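Local atomic coordinates of transcription regulator AcaB (PDB entry 6N8B), a protein that probably regulates transcription of conjugation genes, and is crucial for conjugative transfer of IncC plasmids in Escherichia coli. Residues 34-42 against 106-114. Sequence-based numbering, arbitrary orientation.
Sequences AQRVMERSF and TNPNEYTIE
Tyr111 lies against helix 32-59 with one ring face under Met38 and its hydroxyl beside Glu39. Met38 CG sits almost exactly on the ring normal, 3.7 Å from the centroid of the Tyr111 ring, a CH-pi contact square over the face. From there the methionine bends at chi2 and chi3 and runs in the opposite sense to the tyrosine; its SD stays above the same face, 4.8 Å from the centroid of the Tyr111 ring, as a Met-aromatic contact. Glu39 crosses the tyrosine roughly at right angles, its extended chain bringing the carboxylate to the ring edge. Tyr111 OH is placed as donor to Glu39 OE2 in the ring plane, but the modelled separation is too short to trust at this resolution.

One turn earlier, Gln35 has CG anti to the carbonyl carbon (chi1 -79°) and an extended chain that reaches across to the loop leading into the strand. Gln35 NE2 gives Asn107 O a nearly straight hydrogen bond of 2.9 Å, on a carbonyl lone pair and close to the glutamine's own amide plane. The same nitrogen also donates to Val29 O of strand 23-29, so two backbone carbonyls fix the rotation of the amide. The Asn109 amide stacks on it, the planes 10° apart. At the far end Phe42 crosses Ile113, CE2 of Phe42 meeting CB of Ile113 at 3.7 Å, while Val120 and Ala124 of helix 118-142 also touch the phenylalanine.

Helix and strand run 28° from parallel, packing the two-stranded antiparallel sheet that strand 109-115 forms with strand 23-29 onto the helical body. The chemistry is graded along this interface: an amide bond fastens the lead-in to the strand, Tyr111 combines a polar tip with a ring face under Met38, and Ile113 rests on apolar contact.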
loop_
_atom_site.group_PDB
_atom_site.type_symbol
_atom_site.label_atom_id
_atom_site.label_comp_id
_atom_site.label_asym_id
_atom_site.label_seq_id
_atom_site.Cartn_x
_atom_site.Cartn_y
_atom_site.Cartn_z
ATOM N N ALA A 34 8.112 -5.264 -5.688
ATOM C CA ALA A 34 7.608 -5.161 -4.325
ATOM C C ALA A 34 8.631 -4.523 -3.394
ATOM O O ALA A 34 8.251 -3.816 -2.454
ATOM C CB ALA A 34 7.197 -6.540 -3.812
ATOM N N GLN A 35 9.925 -4.750 -3.636
ATOM C CA GLN A 35 10.950 -4.079 -2.842
ATOM C C GLN A 35 10.858 -2.568 -2.996
ATOM O O GLN A 35 10.897 -1.828 -2.006
ATOM C CB GLN A 35 12.341 -4.573 -3.241
ATOM C CG GLN A 35 12.716 -5.917 -2.656
ATOM C CD GLN A 35 14.084 -6.378 -3.097
ATOM O OE1 GLN A 35 14.809 -5.650 -3.775
ATOM N NE2 GLN A 35 14.459 -7.587 -2.694
ATOM N N ARG A 36 10.729 -2.091 -4.236
ATOM C CA ARG A 36 10.706 -0.651 -4.466
ATOM C C ARG A 36 9.449 -0.022 -3.879
ATOM O O ARG A 36 9.523 1.014 -3.212
ATOM C CB ARG A 36 10.831 -0.345 -5.960
ATOM C CG ARG A 36 12.274 -0.219 -6.432
ATOM C CD ARG A 36 13.024 0.855 -5.615
ATOM N NE ARG A 36 13.044 2.138 -6.301
ATOM C CZ ARG A 36 13.350 3.295 -5.721
ATOM N NH1 ARG A 36 13.347 4.415 -6.435
ATOM N NH2 ARG A 36 13.642 3.343 -4.425
ATOM N N VAL A 37 8.288 -0.644 -4.097
ATOM C CA VAL A 37 7.046 -0.160 -3.491
ATOM C C VAL A 37 7.205 -0.029 -1.982
ATOM O O VAL A 37 6.826 0.983 -1.382
ATOM C CB VAL A 37 5.879 -1.099 -3.847
ATOM C CG1 VAL A 37 4.666 -0.798 -2.982
ATOM C CG2 VAL A 37 5.535 -0.974 -5.313
ATOM N N MET A 38 7.783 -1.052 -1.352
ATOM C CA MET A 38 7.988 -1.015 0.092
ATOM C C MET A 38 8.899 0.137 0.501
ATOM O O MET A 38 8.602 0.864 1.455
ATOM C CB MET A 38 8.555 -2.359 0.559
ATOM C CG MET A 38 9.219 -2.354 1.929
ATOM S SD MET A 38 8.121 -2.055 3.322
ATOM C CE MET A 38 7.219 -3.579 3.435
ATOM N N GLU A 39 9.989 0.348 -0.231
ATOM C CA GLU A 39 10.982 1.318 0.217
ATOM C C GLU A 39 10.517 2.759 0.048
ATOM O O GLU A 39 10.892 3.616 0.855
ATOM C CB GLU A 39 12.308 1.083 -0.498
ATOM C CG GLU A 39 13.023 -0.146 0.027
ATOM C CD GLU A 39 14.117 -0.622 -0.888
ATOM O OE1 GLU A 39 14.394 0.067 -1.892
ATOM O OE2 GLU A 39 14.700 -1.690 -0.604
ATOM N N ARG A 40 9.725 3.064 -0.978
ATOM C CA ARG A 40 9.325 4.450 -1.186
ATOM C C ARG A 40 7.962 4.789 -0.598
ATOM O O ARG A 40 7.640 5.978 -0.488
ATOM C CB ARG A 40 9.330 4.816 -2.681
ATOM C CG ARG A 40 8.664 3.823 -3.611
ATOM C CD ARG A 40 9.148 4.005 -5.045
ATOM N NE ARG A 40 8.456 5.090 -5.740
ATOM C CZ ARG A 40 7.650 4.919 -6.787
ATOM N NH1 ARG A 40 7.443 3.704 -7.281
ATOM N NH2 ARG A 40 7.063 5.966 -7.353
ATOM N N SER A 41 7.159 3.801 -0.204
ATOM C CA SER A 41 5.805 4.101 0.241
ATOM C C SER A 41 5.485 3.689 1.672
ATOM O O SER A 41 4.664 4.352 2.304
ATOM C CB SER A 41 4.771 3.446 -0.690
ATOM O OG SER A 41 4.588 2.081 -0.366
ATOM N N PHE A 42 6.098 2.630 2.204
ATOM C CA PHE A 42 5.582 2.025 3.431
ATOM C C PHE A 42 5.659 2.980 4.617
ATOM O O PHE A 42 4.642 3.278 5.254
ATOM C CB PHE A 42 6.329 0.731 3.751
ATOM C CG PHE A 42 5.793 0.017 4.959
ATOM C CD1 PHE A 42 4.660 -0.776 4.864
ATOM C CD2 PHE A 42 6.411 0.147 6.189
ATOM C CE1 PHE A 42 4.159 -1.429 5.972
ATOM C CE2 PHE A 42 5.912 -0.504 7.303
ATOM C CZ PHE A 42 4.785 -1.292 7.193
ATOM N N THR A 106 17.803 -13.226 -6.975
ATOM C CA THR A 106 19.226 -12.997 -6.769
ATOM C C THR A 106 19.516 -12.112 -5.564
ATOM O O THR A 106 20.635 -12.149 -5.044
ATOM C CB THR A 106 19.841 -12.382 -8.027
ATOM O OG1 THR A 106 19.172 -11.151 -8.333
ATOM C CG2 THR A 106 19.700 -13.333 -9.211
ATOM N N ASN A 107 18.552 -11.316 -5.110
ATOM C CA ASN A 107 18.747 -10.454 -3.943
ATOM C C ASN A 107 17.407 -10.128 -3.303
ATOM O O ASN A 107 16.832 -9.056 -3.533
ATOM C CB ASN A 107 19.489 -9.171 -4.321
ATOM C CG ASN A 107 19.825 -8.307 -3.110
ATOM O OD1 ASN A 107 20.583 -8.720 -2.231
ATOM N ND2 ASN A 107 19.265 -7.100 -3.063
ATOM N N PRO A 108 16.867 -11.031 -2.493
ATOM C CA PRO A 108 15.719 -10.667 -1.662
ATOM C C PRO A 108 16.197 -9.843 -0.476
ATOM O O PRO A 108 17.346 -9.944 -0.040
ATOM C CB PRO A 108 15.141 -12.016 -1.209
ATOM C CG PRO A 108 15.930 -13.077 -1.953
ATOM C CD PRO A 108 17.238 -12.444 -2.316
ATOM N N ASN A 109 15.288 -9.037 0.061
ATOM C CA ASN A 109 15.591 -8.223 1.228
ATOM C C ASN A 109 14.576 -8.477 2.332
ATOM O O ASN A 109 13.429 -8.849 2.077
ATOM C CB ASN A 109 15.621 -6.719 0.880
ATOM C CG ASN A 109 16.744 -6.359 -0.084
ATOM O OD1 ASN A 109 17.631 -7.170 -0.355
ATOM N ND2 ASN A 109 16.714 -5.131 -0.597
ATOM N N GLU A 110 15.017 -8.258 3.564
ATOM C CA GLU A 110 14.179 -8.383 4.746
ATOM C C GLU A 110 14.009 -7.005 5.368
ATOM O O GLU A 110 14.995 -6.298 5.594
ATOM C CB GLU A 110 14.799 -9.350 5.756
ATOM C CG GLU A 110 14.709 -10.807 5.346
ATOM C CD GLU A 110 15.366 -11.729 6.348
ATOM O OE1 GLU A 110 15.021 -12.930 6.371
ATOM O OE2 GLU A 110 16.240 -11.253 7.102
ATOM N N TYR A 111 12.764 -6.622 5.627
ATOM C CA TYR A 111 12.457 -5.342 6.248
ATOM C C TYR A 111 11.846 -5.572 7.622
ATOM O O TYR A 111 10.888 -6.337 7.762
ATOM C CB TYR A 111 11.494 -4.521 5.385
ATOM C CG TYR A 111 11.978 -4.244 3.980
ATOM C CD1 TYR A 111 11.706 -5.126 2.940
ATOM C CD2 TYR A 111 12.698 -3.093 3.691
ATOM C CE1 TYR A 111 12.145 -4.869 1.653
ATOM C CE2 TYR A 111 13.138 -2.829 2.410
ATOM C CZ TYR A 111 12.860 -3.720 1.394
ATOM O OH TYR A 111 13.297 -3.463 0.117
ATOM N N THR A 112 12.405 -4.908 8.629
ATOM C CA THR A 112 11.816 -4.885 9.959
ATOM C C THR A 112 10.757 -3.791 9.992
ATOM O O THR A 112 11.078 -2.603 9.864
ATOM C CB THR A 112 12.878 -4.638 11.030
ATOM O OG1 THR A 112 13.843 -5.697 11.006
ATOM C CG2 THR A 112 12.241 -4.575 12.403
ATOM N N ILE A 113 9.500 -4.186 10.160
ATOM C CA ILE A 113 8.380 -3.258 10.145
ATOM C C ILE A 113 7.631 -3.396 11.459
ATOM O O ILE A 113 7.548 -4.491 12.029
ATOM C CB ILE A 113 7.432 -3.501 8.951
ATOM C CG1 ILE A 113 6.681 -4.824 9.107
ATOM C CG2 ILE A 113 8.214 -3.501 7.648
ATOM C CD1 ILE A 113 5.736 -5.122 7.967
ATOM N N GLU A 114 7.106 -2.279 11.948
ATOM C CA GLU A 114 6.214 -2.291 13.090
ATOM C C GLU A 114 4.820 -1.883 12.645
ATOM O O GLU A 114 4.653 -1.040 11.760
ATOM C CB GLU A 114 6.698 -1.362 14.202
ATOM C CG GLU A 114 8.203 -1.244 14.321
ATOM C CD GLU A 114 8.612 -0.076 15.198
ATOM O OE1 GLU A 114 9.563 -0.235 15.997
ATOM O OE2 GLU A 114 7.964 0.991 15.101
#